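Local coordinates for protein alginate lyase (Chitinophaga sp. MD30, PDB 6KCW) that cleaves alginate as a polysaccharide lyase, by beta-elimination, and carries a bound calcium ion, at residues I8-Y13 with S25-A30; V47-N52 with T213-S218. One frame throughout, in Å; residues are numbered along the deposited sequence.

Contact 1: residues I8-Y13 with S25-A30; sequences INWNNY and SDFGNA. With CA (calcium ion), chain C.
Ile8, Trp10 and Tyr13 meet Asp26 and Phe27 in a mixed apolar and hydrogen-bonded contact that seats the end of helix 20-27 against the loop following strand 5-8, at the margin of a concanavalin-like beta-sandwich. Asp26 and Tyr13 reach toward each other tip to tip. Tyr13 OH donates to Asp26 OD2 over 2.5 Å, using the syn lone pair of that oxygen, and the phenol ring and carboxylate planes stand 88° apart. Asp26 OD2 is also hydrogen-bonded to the hydroxyl of Tyr18, and two tyrosine hydroxyls thus meet on one oxygen. Water 1 accepts from Asn12 ND2 but lies so close to Asp26 OD1, at 2.4 Å from its own O, that its exact position is doubtful.

Beside this polar pair, Ile8 CG1 lies anti to the carbonyl carbon (chi1 -45°) and carries CD1 over the centre of the Phe27 ring, a CH-pi contact with 3.9 Å from CD1 to the ring centroid. Ile8 CG2 instead covers one face of the Trp10 indole, toward its rim. Trp10 and Phe27 cross at about a right angle, and Phe27 CZ comes to the indole edge, 4.0 Å from Trp10 CZ2. Leu235 of strand 228-241 touches both aromatic side chains.

The same loop binds calcium, with Gly43 and Asp233 completing the protein ligands. Asn11 N makes a weak bond to Asn9 OD1, tying the two ligand residues together, and the metal lies 2.2 Å from Asn9 O and equally far from Asn11 OD1.

Contact 2: residues V47-N52 with T213-S218; sequences VTLLKN and TFRGGS
Leu49 puts its two methyls on different parts of the strand opposite. Its CG stands anti to the carbonyl carbon (chi1 -55°), and from there CD2 presses on the backbone of 213-215, lying 3.1 Å from Thr213 O and 3.5 Å from Phe214 CA. The other methyl, CD1, meets the aliphatic part of Arg215, 3.8 Å from its CG, and also sits over one face of the guanidinium, offset toward the rim. Two residues earlier on its strand, Val47 meets Thr213 tip to tip, with Val47 CG1 3.6 Å from Thr213 CG2. That threonine methyl also touches Leu49 CD2, which joins the two pairs into one apolar patch.

These side chains lie in the interface between the two sheets of the beta-sandwich, a jelly-roll of the concanavalin type: strand 44-49 belongs to one sheet and strand 206-215 to the other. The short strand segments run nearly parallel, 10° apart, with their axes 7.3 Å from each other. An alanine in place of Leu49 would probably open a gap between the sheets beside Thr213 O and leave the Arg215 side chain without the methyl that covers its guanidinium face.

A single ordered water links the polar groups of this edge: water 4 donates to Leu49 O and accepts from Arg215 NE at 3.1 Å, lying at the guanidinium edge, in its plane. Beyond it, Arg215 NH1 donates to the carbonyl of Asp85, fixing the far end of the side chain, and Trp120 of strand 113-122 packs on both Leu49 and Arg215. Thr213 CG2 stands anti to the backbone N and OG1 anti to the carbonyl carbon, which turns the methyl to Val47 and Leu49 while the hydroxyl is hydrogen-bonded to Tyr232 OH on strand 228-241.

Overall arrangement
Contact 2 lies in the core between the two sheets, with all five touching residues buried; in contact 1 Ile8, Trp10 and Phe27 are buried but the Tyr13-Asp26 pair is partly exposed. The centre of contact 2 is about 13 Å from the centre of the chain and that of contact 1 about 17 Å. The two do not touch. Strand 228-241 is common to their surroundings: it pairs with strand 5-8, which leads into contact 1, and with strand 44-49 of contact 2. Contact 1 combines aromatic packing with a direct side-chain hydrogen bond and a nearby metal; contact 2 relies on aliphatic packing, its polar link being made through water.

Contact 1: residues I8-Y13 with S25-A30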
ATOM      1  N   ILE A   8      -5.406  13.374   6.758  1.00 40.77           N
ATOM      2  CA  ILE A   8      -5.636  12.724   8.036  1.00 40.60           C
ATOM      3  C   ILE A   8      -4.278  12.605   8.709  1.00 41.10           C
ATOM      4  O   ILE A   8      -3.405  11.879   8.223  1.00 42.97           O
ATOM      5  CB  ILE A   8      -6.293  11.337   7.879  1.00 39.87           C
ATOM      6  CG1 ILE A   8      -7.457  11.390   6.877  1.00 40.13           C
ATOM      7  CG2 ILE A   8      -6.805  10.835   9.224  1.00 41.62           C
ATOM      8  CD1 ILE A   8      -8.003  10.030   6.439  1.00 35.86           C
ATOM      9  N   ASN A   9      -4.086  13.324   9.810  1.00 44.50           N
ATOM     10  CA  ASN A   9      -2.865  13.200  10.591  1.00 42.44           C
ATOM     11  C   ASN A   9      -3.131  12.689  11.991  1.00 41.57           C
ATOM     12  O   ASN A   9      -2.194  12.602  12.793  1.00 40.60           O
ATOM     13  CB  ASN A   9      -2.122  14.538  10.670  1.00 39.59           C
ATOM     14  CG  ASN A   9      -3.000  15.661  11.187  1.00 41.78           C
ATOM     15  OD1 ASN A   9      -4.077  15.424  11.743  1.00 43.49           O
ATOM     16  ND2 ASN A   9      -2.550  16.895  10.992  1.00 37.90           N
ATOM     17  N   TRP A  10      -4.383  12.385  12.318  1.00 44.80           N
ATOM     18  CA  TRP A  10      -4.732  11.714  13.565  1.00 45.36           C
ATOM     19  C   TRP A  10      -4.294  12.510  14.790  1.00 44.06           C
ATOM     20  O   TRP A  10      -4.127  11.947  15.877  1.00 45.23           O
ATOM     21  CB  TRP A  10      -4.140  10.298  13.594  1.00 40.18           C
ATOM     22  CG  TRP A  10      -4.696   9.429  12.500  1.00 43.77           C
ATOM     23  CD1 TRP A  10      -5.908   8.802  12.494  1.00 41.73           C
ATOM     24  CD2 TRP A  10      -4.070   9.102  11.250  1.00 42.95           C
ATOM     25  NE1 TRP A  10      -6.076   8.105  11.328  1.00 46.48           N
ATOM     26  CE2 TRP A  10      -4.963   8.267  10.545  1.00 45.76           C
ATOM     27  CE3 TRP A  10      -2.844   9.432  10.659  1.00 43.07           C
ATOM     28  CZ2 TRP A  10      -4.676   7.763   9.277  1.00 41.44           C
ATOM     29  CZ3 TRP A  10      -2.558   8.925   9.398  1.00 41.55           C
ATOM     30  CH2 TRP A  10      -3.472   8.102   8.723  1.00 41.07           C
ATOM     31  N   ASN A  11      -4.103  13.822  14.633  1.00 44.78           N
ATOM     32  CA  ASN A  11      -3.641  14.649  15.742  1.00 44.82           C
ATOM     33  C   ASN A  11      -4.770  15.097  16.660  1.00 43.83           C
ATOM     34  O   ASN A  11      -4.510  15.473  17.808  1.00 41.36           O
ATOM     35  CB  ASN A  11      -2.895  15.855  15.197  1.00 42.66           C
ATOM     36  CG  ASN A  11      -1.541  15.485  14.688  1.00 46.26           C
ATOM     37  OD1 ASN A  11      -1.138  14.330  14.801  1.00 42.30           O
ATOM     38  ND2 ASN A  11      -0.825  16.449  14.112  1.00 45.00           N
ATOM     39  N   ASN A  12      -6.002  15.076  16.172  1.00 44.13           N
ATOM     40  CA  ASN A  12      -7.187  15.309  16.979  1.00 45.85           C
ATOM     41  C   ASN A  12      -7.624  14.071  17.751  1.00 46.58           C
ATOM     42  O   ASN A  12      -8.651  14.122  18.432  1.00 46.56           O
ATOM     43  CB  ASN A  12      -8.333  15.773  16.081  1.00 44.61           C
ATOM     44  CG  ASN A  12      -8.662  14.761  14.982  1.00 48.16           C
ATOM     45  OD1 ASN A  12      -7.767  14.189  14.339  1.00 44.83           O
ATOM     46  ND2 ASN A  12      -9.952  14.537  14.767  1.00 49.08           N
ATOM     47  N   TYR A  13      -6.889  12.967  17.661  1.00 43.34           N
ATOM     48  CA  TYR A  13      -7.293  11.734  18.317  1.00 45.27           C
ATOM     49  C   TYR A  13      -6.547  11.546  19.622  1.00 49.54           C
ATOM     50  O   TYR A  13      -5.377  11.928  19.751  1.00 52.69           O
ATOM     51  CB  TYR A  13      -7.063  10.507  17.429  1.00 46.03           C
ATOM     52  CG  TYR A  13      -8.190  10.311  16.474  1.00 46.81           C
ATOM     53  CD1 TYR A  13      -9.370   9.689  16.884  1.00 45.35           C
ATOM     54  CD2 TYR A  13      -8.100  10.784  15.171  1.00 43.40           C
ATOM     55  CE1 TYR A  13     -10.425   9.529  16.015  1.00 42.47           C
ATOM     56  CE2 TYR A  13      -9.145  10.641  14.297  1.00 44.89           C
ATOM     57  CZ  TYR A  13     -10.305  10.004  14.720  1.00 46.08           C
ATOM     58  OH  TYR A  13     -11.344   9.866  13.834  1.00 49.12           O
ATOM     59  N   SER A  25     -15.382   7.363   9.257  1.00 49.70           N
ATOM     60  CA  SER A  25     -15.635   8.801   9.310  1.00 51.84           C
ATOM     61  C   SER A  25     -14.509   9.599   8.654  1.00 49.85           C
ATOM     62  O   SER A  25     -14.772  10.591   7.963  1.00 52.70           O
ATOM     63  CB  SER A  25     -15.850   9.244  10.754  1.00 49.26           C
ATOM     64  OG  SER A  25     -16.293  10.595  10.808  1.00 59.82           O
ATOM     65  N   ASP A  26     -13.252   9.175   8.840  1.00 49.15           N
ATOM     66  CA  ASP A  26     -12.102   9.917   8.326  1.00 45.72           C
ATOM     67  C   ASP A  26     -11.838   9.626   6.854  1.00 46.94           C
ATOM     68  O   ASP A  26     -11.533  10.539   6.077  1.00 45.64           O
ATOM     69  CB  ASP A  26     -10.864   9.576   9.148  1.00 45.78           C
ATOM     70  CG  ASP A  26     -10.969  10.067  10.560  1.00 45.43           C
ATOM     71  OD1 ASP A  26     -11.413  11.221  10.716  1.00 51.01           O
ATOM     72  OD2 ASP A  26     -10.624   9.314  11.500  1.00 41.58           O
ATOM     73  N   PHE A  27     -11.922   8.371   6.488  1.00 50.31           N
ATOM     74  CA  PHE A  27     -11.651   7.951   5.148  1.00 44.09           C
ATOM     75  C   PHE A  27     -12.868   8.036   4.278  1.00 45.89           C
ATOM     76  O   PHE A  27     -12.754   8.062   3.095  1.00 49.44           O
ATOM     77  CB  PHE A  27     -11.163   6.523   5.167  1.00 44.95           C
ATOM     78  CG  PHE A  27      -9.799   6.352   5.742  1.00 44.23           C
ATOM     79  CD1 PHE A  27      -8.700   6.404   4.943  1.00 41.37           C
ATOM     80  CD2 PHE A  27      -9.628   6.085   7.058  1.00 44.02           C
ATOM     81  CE1 PHE A  27      -7.460   6.231   5.449  1.00 37.87           C
ATOM     82  CE2 PHE A  27      -8.393   5.914   7.580  1.00 40.38           C
ATOM     83  CZ  PHE A  27      -7.302   5.983   6.773  1.00 41.30           C
ATOM     84  N   GLY A  28     -14.041   8.066   4.866  1.00 47.07           N
ATOM     85  CA  GLY A  28     -15.262   8.132   4.092  1.00 43.29           C
ATOM     86  C   GLY A  28     -15.852   6.758   3.988  1.00 49.04           C
ATOM     87  O   GLY A  28     -17.018   6.581   4.062  1.00 47.09           O
ATOM     88  N   ASN A  29     -15.007   5.772   3.823  1.00 46.25           N
ATOM     89  CA  ASN A  29     -15.440   4.410   3.760  1.00 47.66           C
ATOM     90  C   ASN A  29     -14.238   3.543   4.047  1.00 48.06           C
ATOM     91  O   ASN A  29     -13.156   3.951   3.759  1.00 49.22           O
ATOM     92  CB  ASN A  29     -16.156   4.091   2.441  1.00 46.07           C
ATOM     93  CG  ASN A  29     -15.251   4.128   1.250  1.00 47.23           C
ATOM     94  OD1 ASN A  29     -14.603   3.165   0.944  1.00 47.03           O
ATOM     95  ND2 ASN A  29     -15.238   5.229   0.562  1.00 46.76           N
ATOM     96  N   ALA A  30     -14.445   2.372   4.640  1.00 48.16           N
ATOM     97  CA  ALA A  30     -13.381   1.426   5.010  1.00 49.55           C
ATOM     98  C   ALA A  30     -14.034   0.103   5.314  1.00 58.05           C
ATOM     99  O   ALA A  30     -14.385  -0.151   6.440  1.00 54.45           O
ATOM    100  CB  ALA A  30     -12.661   1.923   6.237  1.00 52.03           C
TER
HETATM  101 CA    CA C 302      -0.141  12.784  13.588  1.00 45.25          CA
HETATM  102  O   HOH W   1     -11.112  12.988  12.373  1.00 49.93           O
HETATM  103  O   HOH W   2       1.018  13.659  15.145  1.00 30.00           O
HETATM  104  O   HOH W   3       0.712  14.840  12.112  1.00 35.68           O

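Contact 2: residues V47-N52 with T213-S218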
ATOM      1  N   VAL A  47      -0.956   0.097  13.446  1.00 40.55           N
ATOM      2  CA  VAL A  47      -1.599  -1.130  12.997  1.00 40.44           C
ATOM      3  C   VAL A  47      -0.844  -2.315  13.584  1.00 39.70           C
ATOM      4  O   VAL A  47       0.392  -2.321  13.622  1.00 39.64           O
ATOM      5  CB  VAL A  47      -1.655  -1.196  11.457  1.00 41.73           C
ATOM      6  CG1 VAL A  47      -2.195  -2.549  10.994  1.00 37.96           C
ATOM      7  CG2 VAL A  47      -2.529  -0.065  10.916  1.00 38.98           C
ATOM      8  N   THR A  48      -1.583  -3.321  14.045  1.00 38.34           N
ATOM      9  CA  THR A  48      -0.992  -4.518  14.633  1.00 44.17           C
ATOM     10  C   THR A  48      -0.950  -5.654  13.617  1.00 45.58           C
ATOM     11  O   THR A  48      -1.956  -5.947  12.962  1.00 47.41           O
ATOM     12  CB  THR A  48      -1.773  -4.985  15.867  1.00 43.00           C
ATOM     13  OG1 THR A  48      -1.779  -3.953  16.859  1.00 46.20           O
ATOM     14  CG2 THR A  48      -1.120  -6.221  16.464  1.00 43.28           C
ATOM     15  N   LEU A  49       0.208  -6.298  13.497  1.00 44.20           N
ATOM     16  CA  LEU A  49       0.320  -7.588  12.828  1.00 43.45           C
ATOM     17  C   LEU A  49       0.485  -8.658  13.903  1.00 46.39           C
ATOM     18  O   LEU A  49       1.498  -8.676  14.614  1.00 45.81           O
ATOM     19  CB  LEU A  49       1.494  -7.622  11.853  1.00 44.88           C
ATOM     20  CG  LEU A  49       1.560  -6.550  10.760  1.00 44.76           C
ATOM     21  CD1 LEU A  49       2.873  -6.651   9.999  1.00 38.36           C
ATOM     22  CD2 LEU A  49       0.373  -6.657   9.826  1.00 41.58           C
ATOM     23  N   LEU A  50      -0.506  -9.548  14.018  1.00 44.17           N
ATOM     24  CA  LEU A  50      -0.490 -10.556  15.067  1.00 43.36           C
ATOM     25  C   LEU A  50       0.424 -11.720  14.714  1.00 40.58           C
ATOM     26  O   LEU A  50       0.557 -12.121  13.553  1.00 43.22           O
ATOM     27  CB  LEU A  50      -1.892 -11.092  15.365  1.00 40.44           C
ATOM     28  CG  LEU A  50      -3.066 -10.146  15.573  1.00 42.80           C
ATOM     29  CD1 LEU A  50      -4.358 -10.916  15.555  1.00 41.46           C
ATOM     30  CD2 LEU A  50      -2.912  -9.415  16.886  1.00 39.47           C
ATOM     31  N   LYS A  51       1.036 -12.275  15.751  1.00 40.66           N
ATOM     32  CA  LYS A  51       1.886 -13.441  15.604  1.00 44.05           C
ATOM     33  C   LYS A  51       1.100 -14.628  15.041  1.00 43.60           C
ATOM     34  O   LYS A  51      -0.115 -14.758  15.242  1.00 38.64           O
ATOM     35  CB  LYS A  51       2.489 -13.797  16.963  1.00 44.87           C
ATOM     36  CG  LYS A  51       1.440 -14.150  18.008  1.00 41.64           C
ATOM     37  CD  LYS A  51       2.039 -14.550  19.341  1.00 39.05           C
ATOM     38  CE  LYS A  51       0.926 -14.668  20.338  1.00 42.96           C
ATOM     39  NZ  LYS A  51      -0.100 -13.637  20.021  1.00 46.58           N
ATOM     40  N   ASN A  52       1.816 -15.496  14.319  1.00 46.49           N
ATOM     41  CA  ASN A  52       1.276 -16.761  13.804  1.00 46.94           C
ATOM     42  C   ASN A  52       0.058 -16.541  12.905  1.00 45.69           C
ATOM     43  O   ASN A  52      -0.954 -17.237  13.035  1.00 46.75           O
ATOM     44  CB  ASN A  52       0.917 -17.720  14.947  1.00 42.52           C
ATOM     45  CG  ASN A  52       2.044 -17.889  15.957  1.00 48.65           C
ATOM     46  OD1 ASN A  52       1.833 -17.743  17.168  1.00 50.19           O
ATOM     47  ND2 ASN A  52       3.240 -18.200  15.467  1.00 47.05           N
ATOM     48  N   THR A 213      -1.797  -3.599   5.419  1.00 41.40           N
ATOM     49  CA  THR A 213      -0.748  -3.870   6.403  1.00 38.88           C
ATOM     50  C   THR A 213      -0.891  -5.327   6.813  1.00 41.97           C
ATOM     51  O   THR A 213      -1.689  -5.646   7.700  1.00 42.80           O
ATOM     52  CB  THR A 213      -0.852  -2.967   7.618  1.00 38.29           C
ATOM     53  OG1 THR A 213      -0.979  -1.601   7.198  1.00 45.58           O
ATOM     54  CG2 THR A 213       0.395  -3.116   8.487  1.00 37.54           C
ATOM     55  N   PHE A 214      -0.132  -6.212   6.166  1.00 43.87           N
ATOM     56  CA  PHE A 214      -0.201  -7.629   6.492  1.00 36.73           C
ATOM     57  C   PHE A 214       1.080  -8.323   6.053  1.00 35.91           C
ATOM     58  O   PHE A 214       1.810  -7.840   5.181  1.00 36.12           O
ATOM     59  CB  PHE A 214      -1.430  -8.285   5.861  1.00 36.30           C
ATOM     60  CG  PHE A 214      -1.392  -8.372   4.353  1.00 41.64           C
ATOM     61  CD1 PHE A 214      -1.807  -7.304   3.565  1.00 38.35           C
ATOM     62  CD2 PHE A 214      -0.990  -9.554   3.723  1.00 41.21           C
ATOM     63  CE1 PHE A 214      -1.809  -7.409   2.179  1.00 41.92           C
ATOM     64  CE2 PHE A 214      -0.978  -9.662   2.344  1.00 38.14           C
ATOM     65  CZ  PHE A 214      -1.389  -8.589   1.568  1.00 42.57           C
ATOM     66  N   ARG A 215       1.357  -9.451   6.701  1.00 35.44           N
ATOM     67  CA  ARG A 215       2.499 -10.285   6.362  1.00 38.99           C
ATOM     68  C   ARG A 215       2.125 -11.263   5.250  1.00 41.13           C
ATOM     69  O   ARG A 215       0.998 -11.764   5.194  1.00 39.90           O
ATOM     70  CB  ARG A 215       2.997 -11.054   7.586  1.00 38.12           C
ATOM     71  CG  ARG A 215       3.553 -10.191   8.702  1.00 39.87           C
ATOM     72  CD  ARG A 215       4.337 -11.038   9.694  1.00 39.39           C
ATOM     73  NE  ARG A 215       4.711 -10.279  10.875  1.00 41.95           N
ATOM     74  CZ  ARG A 215       5.866  -9.633  11.031  1.00 43.02           C
ATOM     75  NH1 ARG A 215       6.791  -9.652  10.077  1.00 41.19           N
ATOM     76  NH2 ARG A 215       6.096  -8.971  12.149  1.00 36.76           N
ATOM     77  N   GLY A 216       3.079 -11.531   4.368  1.00 38.86           N
ATOM     78  CA  GLY A 216       2.848 -12.419   3.250  1.00 41.47           C
ATOM     79  C   GLY A 216       2.789 -11.688   1.924  1.00 44.31           C
ATOM     80  O   GLY A 216       2.670 -10.468   1.901  1.00 49.76           O
ATOM     81  N   GLY A 217       2.890 -12.415   0.815  1.00 45.94           N
ATOM     82  CA  GLY A 217       3.134 -13.845   0.834  1.00 46.28           C
ATOM     83  C   GLY A 217       1.912 -14.683   1.118  1.00 49.83           C
ATOM     84  O   GLY A 217       0.870 -14.171   1.536  1.00 48.10           O
ATOM     85  N   SER A 218       2.051 -15.988   0.910  1.00 54.71           N
ATOM     86  CA  SER A 218       0.928 -16.897   1.024  1.00 55.06           C
ATOM     87  C   SER A 218       1.191 -18.104   1.914  1.00 54.37           C
ATOM     88  O   SER A 218       0.226 -18.767   2.311  1.00 60.75           O
ATOM     89  CB  SER A 218       0.501 -17.380  -0.370  1.00 59.17           C
ATOM     90  OG  SER A 218      -0.396 -18.467  -0.264  1.00 66.38           O
TER
HETATM   91  O   HOH W   4       3.591 -10.008  13.782  1.00 37.77           O